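Local atomic coordinates of TATA-box-binding protein (Methanococcus jannaschii, PDB entry 2Z8U), a protein that probably binds the TATA box of archaeal promoters as a general transcription initiation factor, helping to activate genes transcribed by RNA polymerase. Residues 26-31 with 94-99; 61-66 with 85-90. One frame throughout, in Å; residues are numbered along the deposited sequence.

In the fold
Both contacts belong to the half of the saddle built around the first repeat. Following the chain, strand 14-23 runs into the turn at 26-29 that leads to helix 30-36; strands 50-54, 59-63 and 68-72 follow, then the long helix 77-94 and the loop 94-99. Contact 2 joins strand 59-63 to helix 77-94, closing a loop of 18 residues. It lies wholly within the larger loop that contact 1 closes between 26-31 and 94-99, so the two nest. Their centres are about 8 Å apart, and they touch where Ile28 N makes a probable hydrogen bond to Arg65 O and where CD1 of Ile88 packs against the carbonyl O of Ile99.

Contact 1: 26-31 with 94-99; sequences DNIDLE and AGIDVI
Ile28 reaches across to the loop 94-99 with two of its branches, and the contact is carried almost wholly by this one side chain. Its CG2 methyl approaches the CG2 methyl of Ile96 at 4.4 Å, while CD1, at the end of the longer branch, lies 4.3 Å from CG1 of Val98. The same CD1 comes to 4.2 Å from the carbonyl O of Asp97, so the longer branch meets backbone as well as side chain. CG1 lies on the side of the backbone N, roughly anti to the carbonyl carbon (chi1 -45°), and a second torsion of -102° bends CD1 toward Val98 instead of extending it fully. The contact is apolar and fairly loose, burying 163 Å² in all.

At the more open edge, Asp26 OD2 and Asp97 OD2 stand 5.2 Å apart. Two carboxylates this close would be expected to disfavour each other mildly, unless solvent or counter-ions screen them.

Backbone features flank the touching residues on both sides. Asp29, directly after Ile28, is the N-cap of helix 30-36, its OD1 accepting a hydrogen bond from Glu32 N. On the other side, Gly95 ends helix 77-94 in a Schellman motif; its positive phi of 91° turns the chain out of the helix, and Ile96 follows at once. Further along, Ile99 is tied through its backbone to Ile24.

The surrounding helices complete the apolar cluster: Ile28 packs on Val33, Ile96 touches Ile36 of helix 30-36 and Leu91 of helix 77-94, and Val98 rests on Ile88 and Leu91. The contact thus joins the start of the short helix 30-36 to the exit of the long helix 77-94, before the chain enters strand 105-114.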
# COMPACT_ATOMS: atom_id res chain seq x y z
N ASP B 26 -0.70 -3.37 -41.84
CA ASP B 26 0.01 -2.20 -41.27
C ASP B 26 -0.83 -0.98 -40.87
O ASP B 26 -0.41 -0.19 -40.00
CB ASP B 26 1.09 -1.70 -42.25
CG ASP B 26 2.15 -2.77 -42.59
OD1 ASP B 26 2.68 -3.46 -41.67
OD2 ASP B 26 2.47 -2.90 -43.80
N ASN B 27 -1.94 -0.77 -41.56
CA ASN B 27 -2.74 0.45 -41.41
C ASN B 27 -4.07 0.13 -42.07
O ASN B 27 -4.44 0.69 -43.10
CB ASN B 27 -2.01 1.65 -42.08
CG ASN B 27 -2.84 2.93 -42.12
OD1 ASN B 27 -3.66 3.21 -41.23
ND2 ASN B 27 -2.61 3.74 -43.15
N ILE B 28 -4.78 -0.79 -41.42
CA ILE B 28 -5.95 -1.46 -41.96
C ILE B 28 -7.17 -0.55 -41.85
O ILE B 28 -7.44 0.02 -40.79
CB ILE B 28 -6.26 -2.78 -41.18
CG1 ILE B 28 -4.99 -3.63 -40.92
CG2 ILE B 28 -7.40 -3.58 -41.86
CD1 ILE B 28 -4.78 -4.83 -41.85
N ASP B 29 -7.89 -0.40 -42.96
CA ASP B 29 -9.07 0.45 -42.99
C ASP B 29 -10.22 -0.37 -42.42
O ASP B 29 -10.83 -1.15 -43.13
CB ASP B 29 -9.32 0.88 -44.44
CG ASP B 29 -10.57 1.73 -44.64
OD1 ASP B 29 -11.45 1.84 -43.75
OD2 ASP B 29 -10.64 2.31 -45.74
N LEU B 30 -10.52 -0.18 -41.14
CA LEU B 30 -11.58 -0.99 -40.48
C LEU B 30 -13.01 -0.73 -40.98
O LEU B 30 -13.86 -1.62 -40.91
CB LEU B 30 -11.51 -0.82 -38.95
CG LEU B 30 -10.19 -1.30 -38.32
CD1 LEU B 30 -10.21 -1.08 -36.82
CD2 LEU B 30 -9.92 -2.79 -38.64
N GLU B 31 -13.28 0.48 -41.46
CA GLU B 31 -14.58 0.75 -42.09
C GLU B 31 -14.84 -0.18 -43.31
O GLU B 31 -15.93 -0.72 -43.46
CB GLU B 31 -14.74 2.23 -42.48
CG GLU B 31 -16.06 2.51 -43.24
CD GLU B 31 -16.31 3.98 -43.53
OE1 GLU B 31 -15.37 4.80 -43.33
OE2 GLU B 31 -17.45 4.31 -43.95
N ALA B 94 -11.21 -8.46 -51.27
CA ALA B 94 -11.79 -7.12 -51.23
C ALA B 94 -10.85 -6.00 -51.67
O ALA B 94 -11.29 -4.89 -51.90
CB ALA B 94 -12.36 -6.80 -49.85
N GLY B 95 -9.57 -6.32 -51.85
CA GLY B 95 -8.60 -5.32 -52.26
C GLY B 95 -7.95 -4.63 -51.07
O GLY B 95 -7.30 -3.60 -51.22
N ILE B 96 -8.13 -5.20 -49.88
CA ILE B 96 -7.51 -4.65 -48.67
C ILE B 96 -6.14 -5.27 -48.51
O ILE B 96 -5.97 -6.49 -48.57
CB ILE B 96 -8.38 -4.86 -47.39
CG1 ILE B 96 -9.63 -3.98 -47.47
CG2 ILE B 96 -7.58 -4.48 -46.15
CD1 ILE B 96 -10.90 -4.56 -46.84
N ASP B 97 -5.15 -4.41 -48.31
CA ASP B 97 -3.78 -4.85 -48.24
C ASP B 97 -3.50 -5.64 -46.95
O ASP B 97 -3.55 -5.07 -45.87
CB ASP B 97 -2.85 -3.66 -48.31
CG ASP B 97 -1.41 -4.08 -48.48
OD1 ASP B 97 -1.18 -5.16 -49.07
OD2 ASP B 97 -0.51 -3.35 -48.01
N VAL B 98 -3.21 -6.94 -47.10
CA VAL B 98 -2.96 -7.84 -45.95
C VAL B 98 -1.76 -8.75 -46.17
O VAL B 98 -1.35 -8.99 -47.30
CB VAL B 98 -4.22 -8.69 -45.54
CG1 VAL B 98 -5.30 -7.82 -44.93
CG2 VAL B 98 -4.77 -9.46 -46.71
N ILE B 99 -1.16 -9.21 -45.07
CA ILE B 99 -0.08 -10.18 -45.10
C ILE B 99 -0.78 -11.54 -45.23
O ILE B 99 -1.66 -11.84 -44.44
CB ILE B 99 0.73 -10.13 -43.75
CG1 ILE B 99 1.44 -8.77 -43.59
CG2 ILE B 99 1.73 -11.31 -43.61
CD1 ILE B 99 2.11 -8.56 -42.21

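Contact 2: 61-66 with 85-90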
# COMPACT_ATOMS: atom_id res chain seq x y z
N LEU B 61 -12.67 -12.79 -33.57
CA LEU B 61 -11.45 -12.05 -33.87
C LEU B 61 -11.65 -10.59 -33.51
O LEU B 61 -12.74 -10.04 -33.71
CB LEU B 61 -11.09 -12.18 -35.36
CG LEU B 61 -10.72 -13.57 -35.92
CD1 LEU B 61 -11.95 -14.30 -36.46
CD2 LEU B 61 -9.74 -13.40 -37.04
N LEU B 62 -10.60 -9.98 -32.97
CA LEU B 62 -10.55 -8.56 -32.71
C LEU B 62 -9.46 -8.01 -33.60
O LEU B 62 -8.32 -8.49 -33.55
CB LEU B 62 -10.26 -8.29 -31.23
CG LEU B 62 -9.98 -6.84 -30.76
CD1 LEU B 62 -11.13 -5.89 -31.05
CD2 LEU B 62 -9.64 -6.83 -29.27
N ILE B 63 -9.84 -7.08 -34.47
CA ILE B 63 -8.90 -6.54 -35.45
C ILE B 63 -8.66 -5.04 -35.22
O ILE B 63 -9.62 -4.27 -35.16
CB ILE B 63 -9.41 -6.73 -36.90
CG1 ILE B 63 -9.84 -8.19 -37.15
CG2 ILE B 63 -8.33 -6.25 -37.90
CD1 ILE B 63 -10.43 -8.46 -38.51
N PHE B 64 -7.39 -4.64 -35.16
CA PHE B 64 -7.04 -3.23 -34.97
C PHE B 64 -6.51 -2.59 -36.27
O PHE B 64 -6.03 -3.29 -37.16
CB PHE B 64 -6.01 -3.11 -33.85
CG PHE B 64 -6.58 -3.37 -32.47
CD1 PHE B 64 -7.35 -2.40 -31.82
CD2 PHE B 64 -6.34 -4.57 -31.83
CE1 PHE B 64 -7.87 -2.63 -30.55
CE2 PHE B 64 -6.85 -4.82 -30.54
CZ PHE B 64 -7.62 -3.83 -29.90
N ARG B 65 -6.58 -1.26 -36.35
CA ARG B 65 -5.99 -0.49 -37.46
C ARG B 65 -4.47 -0.78 -37.62
O ARG B 65 -3.97 -0.79 -38.73
CB ARG B 65 -6.25 1.02 -37.24
CG ARG B 65 -5.88 1.94 -38.40
CD ARG B 65 -6.66 3.30 -38.34
NE ARG B 65 -8.11 3.08 -38.24
CZ ARG B 65 -8.94 2.83 -39.27
NH1 ARG B 65 -8.49 2.81 -40.53
NH2 ARG B 65 -10.23 2.61 -39.04
N SER B 66 -3.77 -1.01 -36.52
CA SER B 66 -2.34 -1.42 -36.54
C SER B 66 -2.08 -2.73 -37.30
O SER B 66 -0.95 -3.03 -37.65
CB SER B 66 -1.84 -1.60 -35.11
OG SER B 66 -2.44 -2.75 -34.52
N LYS B 85 -6.78 -17.18 -41.64
CA LYS B 85 -6.50 -17.15 -43.07
C LYS B 85 -7.76 -16.98 -43.97
O LYS B 85 -7.69 -16.43 -45.05
CB LYS B 85 -5.60 -18.31 -43.49
CG LYS B 85 -4.11 -18.03 -43.15
CD LYS B 85 -3.26 -19.29 -43.04
CE LYS B 85 -1.72 -18.94 -43.02
NZ LYS B 85 -1.15 -18.18 -41.79
N LYS B 86 -8.91 -17.47 -43.49
CA LYS B 86 -10.18 -17.32 -44.20
C LYS B 86 -10.59 -15.86 -44.25
O LYS B 86 -11.03 -15.34 -45.30
CB LYS B 86 -11.26 -18.14 -43.49
CG LYS B 86 -11.21 -19.62 -43.85
CD LYS B 86 -12.32 -20.42 -43.17
CE LYS B 86 -12.08 -21.93 -43.36
NZ LYS B 86 -13.14 -22.72 -42.66
N ILE B 87 -10.45 -15.20 -43.10
CA ILE B 87 -10.70 -13.75 -42.99
C ILE B 87 -9.73 -12.96 -43.88
O ILE B 87 -10.16 -12.04 -44.59
CB ILE B 87 -10.64 -13.29 -41.51
CG1 ILE B 87 -11.71 -14.03 -40.68
CG2 ILE B 87 -10.72 -11.76 -41.39
CD1 ILE B 87 -13.16 -13.62 -40.93
N ILE B 88 -8.43 -13.30 -43.81
CA ILE B 88 -7.39 -12.69 -44.67
C ILE B 88 -7.75 -12.77 -46.17
O ILE B 88 -7.68 -11.78 -46.90
CB ILE B 88 -5.98 -13.32 -44.37
CG1 ILE B 88 -5.50 -12.87 -42.98
CG2 ILE B 88 -4.95 -13.00 -45.49
CD1 ILE B 88 -4.17 -13.46 -42.54
N LYS B 89 -8.16 -13.96 -46.60
CA LYS B 89 -8.59 -14.14 -48.00
C LYS B 89 -9.72 -13.19 -48.37
O LYS B 89 -9.70 -12.59 -49.44
CB LYS B 89 -9.01 -15.58 -48.25
CG LYS B 89 -9.53 -15.83 -49.66
CD LYS B 89 -9.72 -17.32 -49.87
CE LYS B 89 -10.08 -17.62 -51.32
NZ LYS B 89 -11.20 -16.81 -51.84
N GLU B 90 -10.72 -13.04 -47.51
CA GLU B 90 -11.81 -12.10 -47.81
C GLU B 90 -11.30 -10.68 -47.97
O GLU B 90 -11.66 -9.99 -48.92
CB GLU B 90 -12.88 -12.10 -46.72
CG GLU B 90 -13.68 -13.36 -46.63
CD GLU B 90 -14.68 -13.22 -45.52
OE1 GLU B 90 -15.63 -12.42 -45.67
OE2 GLU B 90 -14.51 -13.87 -44.49
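Ile87 meets Leu61 and Ile63 through apolar contacts, presenting a different branch to each. Its CG1 lies 4.2 Å from CD2 of Leu61, and its CG2 methyl is 4.4 Å from CD1 of Ile63. In Ile87 a chi1 of -60° sets CG1 beside the backbone N and CG2 anti to it, which spreads the two branches over the two strand residues. Leu61 and Ile87 lie alongside one another, pointing opposite ways. All three side chains are buried, yet the two segments bury only a modest 102 Å², both sides summed.

Polar bonds serve each segment separately. Backbone hydrogen bonds such as Lys89 N to Lys85 O hold the helix, whose Lys85 and Lys89 also form salt bridges to Glu81 and Asp93. Leu61 and Ile63 pair through their backbones with Cys52 and Leu50.

Leu61 and Ile63 thus face the long helix 77-94, which packs on the first-repeat half of the antiparallel sheet, on the convex face of the TBP saddle. Ile87 extends over the neighbouring strand 50-54 to touch Cys52 and Leu54, while Ile63 also packs on Leu30 of helix 30-36.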